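Side-chain contacts in chorismate mutase (Helicobacter pylori, PDB 6AL9), which probably catalyses the rearrangement of chorismate to prephenate, as an all-helical mutase of the type II family: residues Arg30-Ile33 and Ala34-Ile37; Tyr76-Val79 and Phe80-Arg84. All coordinates share one frame; numbering follows the deposited sequence.

Contact 1 spans about two turns of helix 9-41 and contact 2 about two and a half turns of helix 69-93; their centres lie 12 Å apart and their side chains meet. Ala34 CB packs on Ser83 OG at 3.6 Å, Arg30 NH2 is 3.8 Å from Phe80 CE1, and Arg30 NE is 4.0 Å from Val79 CG1. Both contacts line the pocket of one bound p-hydroxybenzoic acid, whose carboxylate is hydrogen-bonded by Arg30 from contact 1 and by Ser83 from contact 2, each to a different oxygen. Pyruvic acid lies against Ile37 of contact 1, and the side chain of Ser83 of contact 2 is about 5 Å from the pyruvic acid. Both contacts also touch the second subunit.

Contact 1: residues Arg30-Ile33 and Ala34-Ile37; sequences RLEI and ALKI. With PHB (p-hydroxybenzoic acid), chain E; PYR (pyruvic acid), chain D.
Glu32 OE1 is gripped twice from the second subunit, by a salt bridge to Lys65 and a hydrogen bond with His66, while Glu32 OE2 forms a salt bridge with Lys36 NZ at 3.6 Å, so the two oxygens of one carboxylate have separate partners. Glu32 bends at chi2 (75°), turning its carboxylate along the helix toward the lysine. Four successive backbone bonds from N of residue i+4 to O of residue i mark the segment as alpha helix: Leu35 N to Leu31 O, the shortest at 2.8 Å, then Ala34 N to Arg30 O, Lys36 N to Glu32 O and Ile37 N to Ile33 O. This is helix 9-41 of a type II chorismate mutase, an all-helical fold, and its other flank faces bound ligand. Arg30 runs out extended from CG to NE, with CG anti to the backbone N (chi1 -166°), and presents the edge of its guanidinium to p-hydroxybenzoic acid: NH2 donates to O1' at 2.8 Å, while NH1 lies 2.8 Å from O2'. NE pairs with Asp20 of the second subunit, a neighbour that would be expected to hold the guanidinium in orientation. Further along, the CG2 methyl branch of Ile33 meets the terminal CD1 methyl of Ile37 at 4.1 Å, at a slant. The same Ile37 CD1 lies 3.4 Å from CB of pyruvic acid, and Ile37 CG2 is 3.5 Å from its CA. Pyruvic acid takes its hydrogen bonds elsewhere, from Gln87 and from Arg13 of the second subunit.

Contact 2: residues Tyr76-Val79 and Phe80-Arg84; sequences YTEV and FKISR. With PHB (p-hydroxybenzoic acid), chain E.
Beside the p-hydroxybenzoic acid pocket, about two and a half turns of helix 69-93 set Tyr76 against Phe80 and bring Ser83 to the ligand. The Tyr76 methylene covers one face of the phenyl ring: CB is 4.2 Å from the Phe80 ring centroid and 26° off the ring normal, a CH-pi contact. The two rings themselves meet obliquely, with centroids 5.4 Å apart and planes at 42°. The backbone links the same pair, Phe80 N donating to Tyr76 O at 2.7 Å. With chi1 at -178°, the hydroxyl of Ser83 swings to the side away from its own amide nitrogen and meets the ligand; OG donates to O2' of p-hydroxybenzoic acid at 3.2 Å, a rather long bond. On the outer side of the helix, Thr77 and Lys81 extend in much the same direction, with Thr77 CG2 3.8 Å from Lys81 NZ. Thr77 OG1 is meanwhile bonded to the backbone oxygen of Thr73. Glu78 bends at chi2, bringing OE1 within 3.8 Å of Ile82 CG1, a van der Waals contact. The Arg84 guanidinium has Phe80 O 3.9 Å above its plane, over the centre, and NH2 forms a salt bridge to Glu52, itself hydrogen-bonded to the ligand. Around this part of the helix, Tyr76 and Phe80 pack on helix 49-61 through Leu56, Leu59 and Ile55, Val79 and Ser83 rest on Arg30 of helix 9-41, and Val79 and Ile82 pack on Phe75 and Ile71 of the second subunit.

Contact 1: residues Arg30-Ile33 and Ala34-Ile37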
ATOM      1  N   ARG B  30      -7.758   7.235   1.189  1.00 22.57           N
ATOM      2  CA  ARG B  30      -6.675   7.972   1.847  1.00 22.25           C
ATOM      3  C   ARG B  30      -6.284   9.195   1.050  1.00 22.71           C
ATOM      4  O   ARG B  30      -5.869  10.216   1.606  1.00 22.92           O
ATOM      5  CB  ARG B  30      -5.458   7.076   2.113  1.00 21.28           C
ATOM      6  CG  ARG B  30      -4.452   7.668   3.083  1.00 19.82           C
ATOM      7  CD  ARG B  30      -3.138   6.890   3.014  1.00 19.96           C
ATOM      8  NE  ARG B  30      -2.316   7.024   4.210  1.00 19.55           N
ATOM      9  CZ  ARG B  30      -1.591   8.100   4.503  1.00 20.62           C
ATOM     10  NH1 ARG B  30      -1.540   9.134   3.662  1.00 21.92           N
ATOM     11  NH2 ARG B  30      -0.875   8.140   5.619  1.00 20.90           N
ATOM     12  N   LEU B  31      -6.447   9.116  -0.257  1.00 22.98           N
ATOM     13  CA  LEU B  31      -6.279  10.299  -1.080  1.00 24.85           C
ATOM     14  C   LEU B  31      -7.433  11.295  -0.940  1.00 25.80           C
ATOM     15  O   LEU B  31      -7.232  12.490  -1.050  1.00 27.36           O
ATOM     16  CB  LEU B  31      -6.121   9.876  -2.542  1.00 26.71           C
ATOM     17  CG  LEU B  31      -4.877   9.060  -2.821  1.00 26.03           C
ATOM     18  CD1 LEU B  31      -4.691   8.981  -4.330  1.00 28.55           C
ATOM     19  CD2 LEU B  31      -3.677   9.706  -2.108  1.00 27.81           C
ATOM     20  N   GLU B  32      -8.649  10.815  -0.714  1.00 27.10           N
ATOM     21  CA  GLU B  32      -9.779  11.729  -0.514  1.00 28.43           C
ATOM     22  C   GLU B  32      -9.598  12.536   0.778  1.00 26.74           C
ATOM     23  O   GLU B  32      -9.841  13.748   0.814  1.00 26.42           O
ATOM     24  CB  GLU B  32     -11.105  10.963  -0.529  1.00 30.10           C
ATOM     25  CG  GLU B  32     -12.283  11.690   0.116  1.00 33.71           C
ATOM     26  CD  GLU B  32     -12.883  12.823  -0.716  1.00 36.47           C
ATOM     27  OE1 GLU B  32     -12.495  12.994  -1.909  1.00 36.03           O
ATOM     28  OE2 GLU B  32     -13.764  13.545  -0.150  1.00 38.99           O
ATOM     29  N   ILE B  33      -9.137  11.860   1.829  1.00 25.70           N
ATOM     30  CA  ILE B  33      -8.798  12.539   3.077  1.00 26.24           C
ATOM     31  C   ILE B  33      -7.653  13.509   2.903  1.00 26.35           C
ATOM     32  O   ILE B  33      -7.684  14.600   3.436  1.00 29.66           O
ATOM     33  CB  ILE B  33      -8.465  11.562   4.222  1.00 24.84           C
ATOM     34  CG1 ILE B  33      -9.691  10.743   4.579  1.00 24.44           C
ATOM     35  CG2 ILE B  33      -8.054  12.331   5.479  1.00 26.23           C
ATOM     36  CD1 ILE B  33      -9.376   9.578   5.467  1.00 25.03           C
ATOM     37  N   ALA B  34      -6.637  13.110   2.157  1.00 27.71           N
ATOM     38  CA  ALA B  34      -5.503  13.983   1.893  1.00 29.22           C
ATOM     39  C   ALA B  34      -5.924  15.196   1.062  1.00 29.00           C
ATOM     40  O   ALA B  34      -5.322  16.259   1.162  1.00 30.34           O
ATOM     41  CB  ALA B  34      -4.390  13.205   1.182  1.00 28.26           C
ATOM     42  N   LEU B  35      -6.929  15.016   0.218  1.00 30.98           N
ATOM     43  CA  LEU B  35      -7.480  16.131  -0.540  1.00 34.36           C
ATOM     44  C   LEU B  35      -8.066  17.156   0.428  1.00 33.47           C
ATOM     45  O   LEU B  35      -7.773  18.353   0.317  1.00 29.83           O
ATOM     46  CB  LEU B  35      -8.573  15.667  -1.512  1.00 35.80           C
ATOM     47  CG  LEU B  35      -9.189  16.795  -2.368  1.00 37.46           C
ATOM     48  CD1 LEU B  35      -8.131  17.620  -3.089  1.00 36.60           C
ATOM     49  CD2 LEU B  35     -10.164  16.208  -3.372  1.00 38.44           C
ATOM     50  N   LYS B  36      -8.884  16.672   1.370  1.00 33.00           N
ATOM     51  CA  LYS B  36      -9.475  17.552   2.366  1.00 35.43           C
ATOM     52  C   LYS B  36      -8.405  18.289   3.168  1.00 35.57           C
ATOM     53  O   LYS B  36      -8.535  19.495   3.397  1.00 36.26           O
ATOM     54  CB  LYS B  36     -10.386  16.778   3.295  1.00 39.56           C
ATOM     55  CG  LYS B  36     -11.666  16.323   2.624  1.00 42.45           C
ATOM     56  CD  LYS B  36     -12.183  15.025   3.236  1.00 44.00           C
ATOM     57  CE  LYS B  36     -13.645  15.111   3.615  1.00 48.11           C
ATOM     58  NZ  LYS B  36     -14.315  13.809   3.354  1.00 54.32           N
ATOM     59  N   ILE B  37      -7.336  17.587   3.567  1.00 33.78           N
ATOM     60  CA  ILE B  37      -6.266  18.219   4.324  1.00 31.61           C
ATOM     61  C   ILE B  37      -5.580  19.294   3.502  1.00 32.57           C
ATOM     62  O   ILE B  37      -5.304  20.374   4.005  1.00 34.07           O
ATOM     63  CB  ILE B  37      -5.218  17.204   4.818  1.00 31.61           C
ATOM     64  CG1 ILE B  37      -5.768  16.365   5.976  1.00 30.84           C
ATOM     65  CG2 ILE B  37      -3.952  17.909   5.301  1.00 31.03           C
ATOM     66  CD1 ILE B  37      -5.023  15.062   6.151  1.00 29.33           C
TER
HETATM   67  C1' PHB E 101      -0.560  11.765   4.827  0.80 53.31           C
HETATM   68  O1' PHB E 101      -0.513  10.885   5.711  0.80 48.15           O
HETATM   69  O2' PHB E 101      -1.566  11.902   4.091  0.80 55.54           O
HETATM   70  C1  PHB E 101       0.625  12.673   4.658  0.80 51.84           C
HETATM   71  C2  PHB E 101       0.898  13.294   3.433  1.00 50.35           C
HETATM   72  C3  PHB E 101       2.004  14.135   3.299  1.00 46.43           C
HETATM   73  C4  PHB E 101       2.837  14.355   4.395  1.00 45.36           C
HETATM   74  C5  PHB E 101       2.561  13.739   5.617  0.80 47.41           C
HETATM   75  C6  PHB E 101       1.460  12.900   5.749  0.80 49.24           C
HETATM   76  O4  PHB E 101       3.925  15.163   4.285  1.00 38.58           O
HETATM   77  C   PYR D 102      -0.794  16.033   6.751  1.00 59.49           C
HETATM   78  O   PYR D 102       0.143  16.783   7.113  1.00 59.13           O
HETATM   79  OXT PYR D 102      -1.483  15.433   7.611  1.00 49.03           O
HETATM   80  CA  PYR D 102      -1.063  15.880   5.308  1.00 57.43           C
HETATM   81  O3  PYR D 102      -0.603  16.689   4.510  1.00 54.98           O
HETATM   82  CB  PYR D 102      -1.905  14.739   4.814  1.00 58.26           C

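Contact 2: residues Tyr76-Val79 and Phe80-Arg84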
ATOM      1  N   TYR B  76       5.527   2.958   3.035  1.00 22.72           N
ATOM      2  CA  TYR B  76       4.996   4.291   3.271  1.00 21.53           C
ATOM      3  C   TYR B  76       5.771   5.369   2.588  1.00 21.18           C
ATOM      4  O   TYR B  76       5.230   6.411   2.338  1.00 18.71           O
ATOM      5  CB  TYR B  76       4.793   4.582   4.760  1.00 21.52           C
ATOM      6  CG  TYR B  76       3.409   4.150   5.202  1.00 21.02           C
ATOM      7  CD1 TYR B  76       2.301   4.947   4.948  1.00 20.56           C
ATOM      8  CD2 TYR B  76       3.198   2.906   5.788  1.00 20.94           C
ATOM      9  CE1 TYR B  76       1.037   4.551   5.311  1.00 19.89           C
ATOM     10  CE2 TYR B  76       1.937   2.506   6.156  1.00 20.27           C
ATOM     11  CZ  TYR B  76       0.871   3.338   5.911  1.00 20.73           C
ATOM     12  OH  TYR B  76      -0.390   2.943   6.264  1.00 25.10           O
ATOM     13  N   THR B  77       7.031   5.123   2.256  1.00 23.12           N
ATOM     14  CA  THR B  77       7.774   6.099   1.457  1.00 25.26           C
ATOM     15  C   THR B  77       6.995   6.353   0.174  1.00 23.88           C
ATOM     16  O   THR B  77       6.787   7.497  -0.229  1.00 23.22           O
ATOM     17  CB  THR B  77       9.226   5.660   1.135  1.00 28.27           C
ATOM     18  OG1 THR B  77      10.020   5.639   2.349  1.00 27.61           O
ATOM     19  CG2 THR B  77       9.860   6.674   0.157  1.00 28.56           C
ATOM     20  N   GLU B  78       6.517   5.268  -0.434  1.00 23.80           N
ATOM     21  CA  GLU B  78       5.764   5.353  -1.671  1.00 21.69           C
ATOM     22  C   GLU B  78       4.386   5.967  -1.440  1.00 19.88           C
ATOM     23  O   GLU B  78       3.968   6.884  -2.184  1.00 18.43           O
ATOM     24  CB  GLU B  78       5.635   3.965  -2.276  1.00 22.71           C
ATOM     25  CG  GLU B  78       4.887   3.910  -3.589  1.00 24.63           C
ATOM     26  CD  GLU B  78       5.533   4.736  -4.691  1.00 28.89           C
ATOM     27  OE1 GLU B  78       4.820   5.057  -5.666  1.00 32.03           O
ATOM     28  OE2 GLU B  78       6.742   5.051  -4.603  1.00 31.16           O
ATOM     29  N   VAL B  79       3.694   5.469  -0.420  1.00 17.05           N
ATOM     30  CA  VAL B  79       2.426   6.049  -0.007  1.00 17.41           C
ATOM     31  C   VAL B  79       2.476   7.560   0.252  1.00 17.64           C
ATOM     32  O   VAL B  79       1.582   8.303  -0.184  1.00 17.70           O
ATOM     33  CB  VAL B  79       1.861   5.336   1.237  1.00 16.94           C
ATOM     34  CG1 VAL B  79       0.617   6.046   1.749  1.00 16.31           C
ATOM     35  CG2 VAL B  79       1.501   3.909   0.882  1.00 16.53           C
ATOM     36  N   PHE B  80       3.500   8.020   0.968  1.00 19.53           N
ATOM     37  CA  PHE B  80       3.663   9.445   1.251  1.00 20.33           C
ATOM     38  C   PHE B  80       4.014  10.214  -0.028  1.00 23.14           C
ATOM     39  O   PHE B  80       3.496  11.314  -0.218  1.00 24.04           O
ATOM     40  CB  PHE B  80       4.753   9.722   2.304  1.00 21.14           C
ATOM     41  CG  PHE B  80       4.449   9.202   3.703  1.00 20.58           C
ATOM     42  CD1 PHE B  80       3.180   9.211   4.221  1.00 20.72           C
ATOM     43  CD2 PHE B  80       5.458   8.696   4.480  1.00 20.68           C
ATOM     44  CE1 PHE B  80       2.922   8.733   5.482  1.00 20.73           C
ATOM     45  CE2 PHE B  80       5.213   8.218   5.745  1.00 20.31           C
ATOM     46  CZ  PHE B  80       3.941   8.229   6.243  1.00 20.45           C
ATOM     47  N   LYS B  81       4.876   9.654  -0.885  1.00 24.05           N
ATOM     48  CA  LYS B  81       5.096  10.220  -2.237  1.00 27.72           C
ATOM     49  C   LYS B  81       3.815  10.341  -3.041  1.00 25.16           C
ATOM     50  O   LYS B  81       3.545  11.391  -3.597  1.00 23.20           O
ATOM     51  CB  LYS B  81       6.121   9.422  -3.054  1.00 31.16           C
ATOM     52  CG  LYS B  81       7.542   9.732  -2.626  1.00 38.06           C
ATOM     53  CD  LYS B  81       8.591   9.153  -3.559  1.00 44.33           C
ATOM     54  CE  LYS B  81       9.986   9.248  -2.934  1.00 45.65           C
ATOM     55  NZ  LYS B  81      10.810   8.039  -3.256  1.00 48.98           N
ATOM     56  N   ILE B  82       3.048   9.261  -3.120  1.00 22.10           N
ATOM     57  CA  ILE B  82       1.804   9.313  -3.840  1.00 22.76           C
ATOM     58  C   ILE B  82       0.867  10.392  -3.277  1.00 23.45           C
ATOM     59  O   ILE B  82       0.326  11.202  -4.011  1.00 23.34           O
ATOM     60  CB  ILE B  82       1.071   7.984  -3.773  1.00 21.52           C
ATOM     61  CG1 ILE B  82       1.727   6.963  -4.703  1.00 21.29           C
ATOM     62  CG2 ILE B  82      -0.390   8.178  -4.171  1.00 21.39           C
ATOM     63  CD1 ILE B  82       1.237   5.560  -4.421  1.00 21.50           C
ATOM     64  N   SER B  83       0.691  10.383  -1.968  1.00 24.39           N
ATOM     65  CA  SER B  83      -0.145  11.372  -1.278  1.00 26.26           C
ATOM     66  C   SER B  83       0.316  12.827  -1.450  1.00 26.10           C
ATOM     67  O   SER B  83      -0.513  13.718  -1.668  1.00 24.61           O
ATOM     68  CB  SER B  83      -0.234  11.009   0.206  1.00 27.10           C
ATOM     69  OG  SER B  83      -1.077  11.904   0.908  1.00 31.95           O
ATOM     70  N   ARG B  84       1.626  13.050  -1.352  1.00 27.13           N
ATOM     71  CA  ARG B  84       2.230  14.382  -1.496  1.00 29.73           C
ATOM     72  C   ARG B  84       2.032  14.955  -2.893  1.00 30.18           C
ATOM     73  O   ARG B  84       1.563  16.084  -3.046  1.00 29.29           O
ATOM     74  CB  ARG B  84       3.741  14.323  -1.233  1.00 32.66           C
ATOM     75  CG  ARG B  84       4.230  15.164  -0.082  1.00 36.30           C
ATOM     76  CD  ARG B  84       5.750  15.125   0.024  1.00 38.82           C
ATOM     77  NE  ARG B  84       6.150  14.045   0.907  1.00 43.25           N
ATOM     78  CZ  ARG B  84       6.998  13.064   0.586  1.00 51.89           C
ATOM     79  NH1 ARG B  84       7.581  13.032  -0.614  1.00 55.50           N
ATOM     80  NH2 ARG B  84       7.274  12.108   1.473  1.00 48.38           N
TER
HETATM   81  C1' PHB E 101      -0.560  11.765   4.827  0.80 53.31           C
HETATM   82  O1' PHB E 101      -0.513  10.885   5.711  0.80 48.15           O
HETATM   83  O2' PHB E 101      -1.566  11.902   4.091  0.80 55.54           O
HETATM   84  C1  PHB E 101       0.625  12.673   4.658  0.80 51.84           C
HETATM   85  C2  PHB E 101       0.898  13.294   3.433  1.00 50.35           C
HETATM   86  C3  PHB E 101       2.004  14.135   3.299  1.00 46.43           C
HETATM   87  C4  PHB E 101       2.837  14.355   4.395  1.00 45.36           C
HETATM   88  C5  PHB E 101       2.561  13.739   5.617  0.80 47.41           C
HETATM   89  C6  PHB E 101       1.460  12.900   5.749  0.80 49.24           C
HETATM   90  O4  PHB E 101       3.925  15.163   4.285  1.00 38.58           O